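PDB 3BB8: CDP-4-keto-6-deoxy-D-glucose-3-dehydrase from Yersinia pseudotuberculosis, which uses pyridoxal 5'-phosphate, probably to remove the C3 hydroxyl of CDP-4-keto-6-deoxy-D-glucose in lipopolysaccharide sugar biosynthesis. Local coordinates for residues 58-71 with 291-304. The protein carries 1 engineered substitution. Residues are numbered along the deposited sequence; the frame is centred on the assembly and turned at random.
Sequences LTTGRFNDAFEKKL and ITDMQAACGLAQLE
The Phe63 ring has the Ala297 methyl over one face, a CH-pi contact with CB 4.1 Å from the ring centroid. At its edge lie the Asp293 carboxylate and Leu300 CD2, and Phe63 CZ lies over one face of the Arg62 guanidinium. Arg62 then reaches helix 43-55 through salt bridges to Asp55 and Glu51. The Phe67 ring turns its edge to the backbone of Gly299 and Leu300, with CD2 3.4 Å from Gly299 C. This is knobs-into-holes packing of two helices in an aspartate aminotransferase fold. Their axes cross at 40° and approach to 7.7 Å. Phe63 and Phe67 enter holes on helix 293-304. Leu300 answers between Phe63, Ala66, Phe67 and Lys70. Phe67 CG stands anti to its N (chi1 179°), which brings the ring down against Gly299, where there is no side chain in the way. Leu303 CD1 wedges between Phe67 CD2 and Lys70 CB. At the other end, Asp293 N donates to Leu58 O (2.9 Å), and the Thr292-Gln295 capping box starts the helix beside the second subunit. The buried Asp293 carboxylate takes three backbone N-H groups at the start of helix 62-71. Phe63 N meets OD2 on the syn side at 2.9 Å. OD1 accepts from Gly61 N and Asn64 N, each at 2.7 Å and from opposite faces of the carboxylate plane.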
# COMPACT_ATOMS: atom_id res chain seq x y z
N LEU A 58 5.49 5.62 14.91
CA LEU A 58 4.65 4.86 13.98
C LEU A 58 4.89 5.06 12.48
O LEU A 58 5.17 4.09 11.76
CB LEU A 58 3.17 5.13 14.29
CG LEU A 58 2.79 5.04 15.77
CD1 LEU A 58 1.28 5.08 15.92
CD2 LEU A 58 3.33 3.76 16.38
N THR A 59 4.83 6.31 11.99
CA THR A 59 5.05 6.56 10.57
C THR A 59 6.55 6.40 10.32
O THR A 59 7.31 6.22 11.27
CB THR A 59 4.61 7.99 10.15
OG1 THR A 59 5.20 8.96 11.01
CG2 THR A 59 3.09 8.11 10.19
N THR A 60 6.97 6.44 9.06
CA THR A 60 8.40 6.27 8.78
C THR A 60 9.24 7.35 9.45
O THR A 60 8.84 8.51 9.57
CB THR A 60 8.70 6.29 7.26
OG1 THR A 60 8.06 7.41 6.64
CG2 THR A 60 8.24 5.00 6.61
N GLY A 61 10.43 6.96 9.89
CA GLY A 61 11.30 7.93 10.53
C GLY A 61 12.70 7.41 10.72
O GLY A 61 13.39 7.07 9.76
N ARG A 62 13.12 7.37 11.98
CA ARG A 62 14.44 6.92 12.38
C ARG A 62 14.87 5.65 11.65
O ARG A 62 15.85 5.64 10.91
CB ARG A 62 14.41 6.70 13.90
CG ARG A 62 15.57 5.98 14.52
CD ARG A 62 15.21 5.70 15.99
NE ARG A 62 16.19 4.84 16.65
CZ ARG A 62 15.92 4.12 17.74
NH1 ARG A 62 14.71 4.16 18.29
NH2 ARG A 62 16.87 3.36 18.27
N PHE A 63 14.11 4.57 11.83
CA PHE A 63 14.45 3.31 11.17
C PHE A 63 14.32 3.33 9.65
O PHE A 63 15.19 2.80 8.95
CB PHE A 63 13.62 2.17 11.74
CG PHE A 63 13.92 1.87 13.17
CD1 PHE A 63 13.11 2.37 14.19
CD2 PHE A 63 15.02 1.09 13.51
CE1 PHE A 63 13.39 2.10 15.52
CE2 PHE A 63 15.31 0.81 14.83
CZ PHE A 63 14.50 1.31 15.84
N ASN A 64 13.26 3.94 9.14
CA ASN A 64 13.07 3.99 7.69
C ASN A 64 14.23 4.72 7.03
O ASN A 64 14.64 4.37 5.93
CB ASN A 64 11.76 4.67 7.31
CG ASN A 64 11.47 4.59 5.81
OD1 ASN A 64 11.20 3.51 5.28
ND2 ASN A 64 11.55 5.73 5.13
N ASP A 65 14.75 5.75 7.71
CA ASP A 65 15.88 6.52 7.17
C ASP A 65 17.10 5.62 7.11
O ASP A 65 17.81 5.58 6.10
CB ASP A 65 16.21 7.73 8.04
CG ASP A 65 15.14 8.80 8.01
OD1 ASP A 65 14.54 9.00 6.93
OD2 ASP A 65 14.91 9.43 9.06
N ALA A 66 17.34 4.90 8.20
CA ALA A 66 18.48 3.99 8.29
C ALA A 66 18.38 2.89 7.22
O ALA A 66 19.36 2.58 6.55
CB ALA A 66 18.54 3.36 9.68
N PHE A 67 17.18 2.33 7.06
CA PHE A 67 16.97 1.27 6.08
C PHE A 67 17.22 1.74 4.66
O PHE A 67 17.96 1.10 3.92
CB PHE A 67 15.55 0.69 6.19
CG PHE A 67 15.27 -0.40 5.18
CD1 PHE A 67 14.79 -0.08 3.91
CD2 PHE A 67 15.60 -1.72 5.47
CE1 PHE A 67 14.63 -1.07 2.94
CE2 PHE A 67 15.44 -2.72 4.50
CZ PHE A 67 14.96 -2.39 3.23
N GLU A 68 16.60 2.85 4.28
CA GLU A 68 16.77 3.34 2.91
C GLU A 68 18.22 3.65 2.63
O GLU A 68 18.70 3.50 1.50
CB GLU A 68 15.91 4.59 2.67
CG GLU A 68 14.41 4.34 2.82
CD GLU A 68 13.57 5.58 2.54
OE1 GLU A 68 13.99 6.69 2.94
OE2 GLU A 68 12.49 5.44 1.93
N LYS A 69 18.93 4.08 3.68
CA LYS A 69 20.34 4.41 3.56
C LYS A 69 21.19 3.16 3.36
O LYS A 69 21.95 3.07 2.41
CB LYS A 69 20.82 5.15 4.81
CG LYS A 69 22.27 5.60 4.76
CD LYS A 69 22.73 6.13 6.11
CE LYS A 69 24.16 6.65 6.08
NZ LYS A 69 24.61 7.03 7.44
N LYS A 70 21.04 2.19 4.26
CA LYS A 70 21.84 0.97 4.14
C LYS A 70 21.55 0.17 2.87
O LYS A 70 22.44 -0.47 2.33
CB LYS A 70 21.64 0.08 5.37
CG LYS A 70 22.77 -0.96 5.52
CD LYS A 70 22.49 -2.01 6.60
CE LYS A 70 22.52 -1.43 8.00
NZ LYS A 70 22.20 -2.47 9.03
N LEU A 71 20.30 0.20 2.40
CA LEU A 71 19.96 -0.53 1.18
C LEU A 71 20.61 0.17 0.00
O LEU A 71 21.13 -0.48 -0.90
CB LEU A 71 18.44 -0.60 0.98
CG LEU A 71 17.99 -1.37 -0.28
CD1 LEU A 71 18.45 -2.83 -0.19
CD2 LEU A 71 16.47 -1.30 -0.45
N ILE A 291 4.93 2.94 4.35
CA ILE A 291 4.89 1.94 5.41
C ILE A 291 5.17 2.56 6.76
O ILE A 291 5.28 3.79 6.89
CB ILE A 291 5.88 0.75 5.16
CG1 ILE A 291 7.32 1.15 5.50
CG2 ILE A 291 5.77 0.30 3.71
CD1 ILE A 291 7.96 2.11 4.54
N THR A 292 5.26 1.71 7.78
CA THR A 292 5.51 2.17 9.14
C THR A 292 6.98 1.98 9.51
O THR A 292 7.70 1.25 8.83
CB THR A 292 4.66 1.37 10.15
OG1 THR A 292 5.12 0.01 10.19
CG2 THR A 292 3.19 1.40 9.75
N ASP A 293 7.42 2.63 10.58
CA ASP A 293 8.81 2.48 10.98
C ASP A 293 8.98 1.08 11.56
O ASP A 293 10.09 0.53 11.57
CB ASP A 293 9.21 3.57 11.99
CG ASP A 293 10.62 4.12 11.74
OD1 ASP A 293 10.98 4.36 10.56
OD2 ASP A 293 11.37 4.34 12.72
N MET A 294 7.88 0.49 12.03
CA MET A 294 7.92 -0.87 12.58
C MET A 294 8.46 -1.80 11.50
O MET A 294 9.41 -2.57 11.71
CB MET A 294 6.54 -1.34 12.99
CG MET A 294 5.98 -0.65 14.21
SD MET A 294 5.27 0.99 13.92
CE MET A 294 3.65 0.55 13.31
N GLN A 295 7.84 -1.73 10.32
CA GLN A 295 8.27 -2.53 9.19
C GLN A 295 9.71 -2.15 8.86
O GLN A 295 10.55 -3.02 8.62
CB GLN A 295 7.36 -2.26 7.98
CG GLN A 295 5.96 -2.83 8.10
CD GLN A 295 4.92 -2.07 7.27
OE1 GLN A 295 4.34 -1.08 7.73
NE2 GLN A 295 4.70 -2.52 6.05
N ALA A 296 9.99 -0.85 8.82
CA ALA A 296 11.34 -0.39 8.52
C ALA A 296 12.38 -1.05 9.44
O ALA A 296 13.46 -1.42 9.00
CB ALA A 296 11.41 1.13 8.66
N ALA A 297 12.03 -1.18 10.72
CA ALA A 297 12.93 -1.78 11.71
C ALA A 297 13.29 -3.21 11.33
O ALA A 297 14.47 -3.56 11.24
CB ALA A 297 12.27 -1.75 13.09
N CYS A 298 12.26 -4.03 11.13
CA CYS A 298 12.46 -5.43 10.77
C CYS A 298 13.39 -5.49 9.58
O CYS A 298 14.35 -6.25 9.57
CB CYS A 298 11.11 -6.08 10.43
SG CYS A 298 11.15 -7.88 10.27
N GLY A 299 13.12 -4.67 8.57
CA GLY A 299 13.96 -4.66 7.39
C GLY A 299 15.40 -4.28 7.68
O GLY A 299 16.32 -4.85 7.11
N LEU A 300 15.60 -3.32 8.59
CA LEU A 300 16.95 -2.88 8.92
C LEU A 300 17.77 -4.03 9.51
O LEU A 300 18.89 -4.27 9.08
CB LEU A 300 16.92 -1.70 9.90
CG LEU A 300 18.28 -1.07 10.22
CD1 LEU A 300 18.96 -0.58 8.95
CD2 LEU A 300 18.08 0.07 11.19
N ALA A 301 17.20 -4.74 10.48
CA ALA A 301 17.87 -5.88 11.09
C ALA A 301 18.25 -6.89 9.99
O ALA A 301 19.40 -7.32 9.90
CB ALA A 301 16.95 -6.55 12.12
N GLN A 302 17.26 -7.23 9.17
CA GLN A 302 17.45 -8.17 8.06
C GLN A 302 18.64 -7.78 7.18
O GLN A 302 19.37 -8.64 6.69
CB GLN A 302 16.19 -8.23 7.19
CG GLN A 302 14.96 -8.89 7.82
CD GLN A 302 15.03 -10.42 7.80
OE1 GLN A 302 15.64 -11.04 8.66
NE2 GLN A 302 14.39 -11.02 6.80
N LEU A 303 18.82 -6.48 6.97
CA LEU A 303 19.92 -6.01 6.12
C LEU A 303 21.30 -6.47 6.58
O LEU A 303 22.24 -6.53 5.78
CB LEU A 303 19.90 -4.48 6.03
CG LEU A 303 19.00 -3.89 4.93
CD1 LEU A 303 19.05 -2.37 5.00
CD2 LEU A 303 19.48 -4.37 3.57
N GLU A 304 21.44 -6.80 7.85
CA GLU A 304 22.73 -7.26 8.33
C GLU A 304 23.01 -8.65 7.76
O GLU A 304 24.14 -8.94 7.34
CB GLU A 304 22.74 -7.31 9.86
CG GLU A 304 22.50 -5.96 10.54
CD GLU A 304 22.50 -6.05 12.06
OE1 GLU A 304 23.51 -6.51 12.63
OE2 GLU A 304 21.49 -5.66 12.69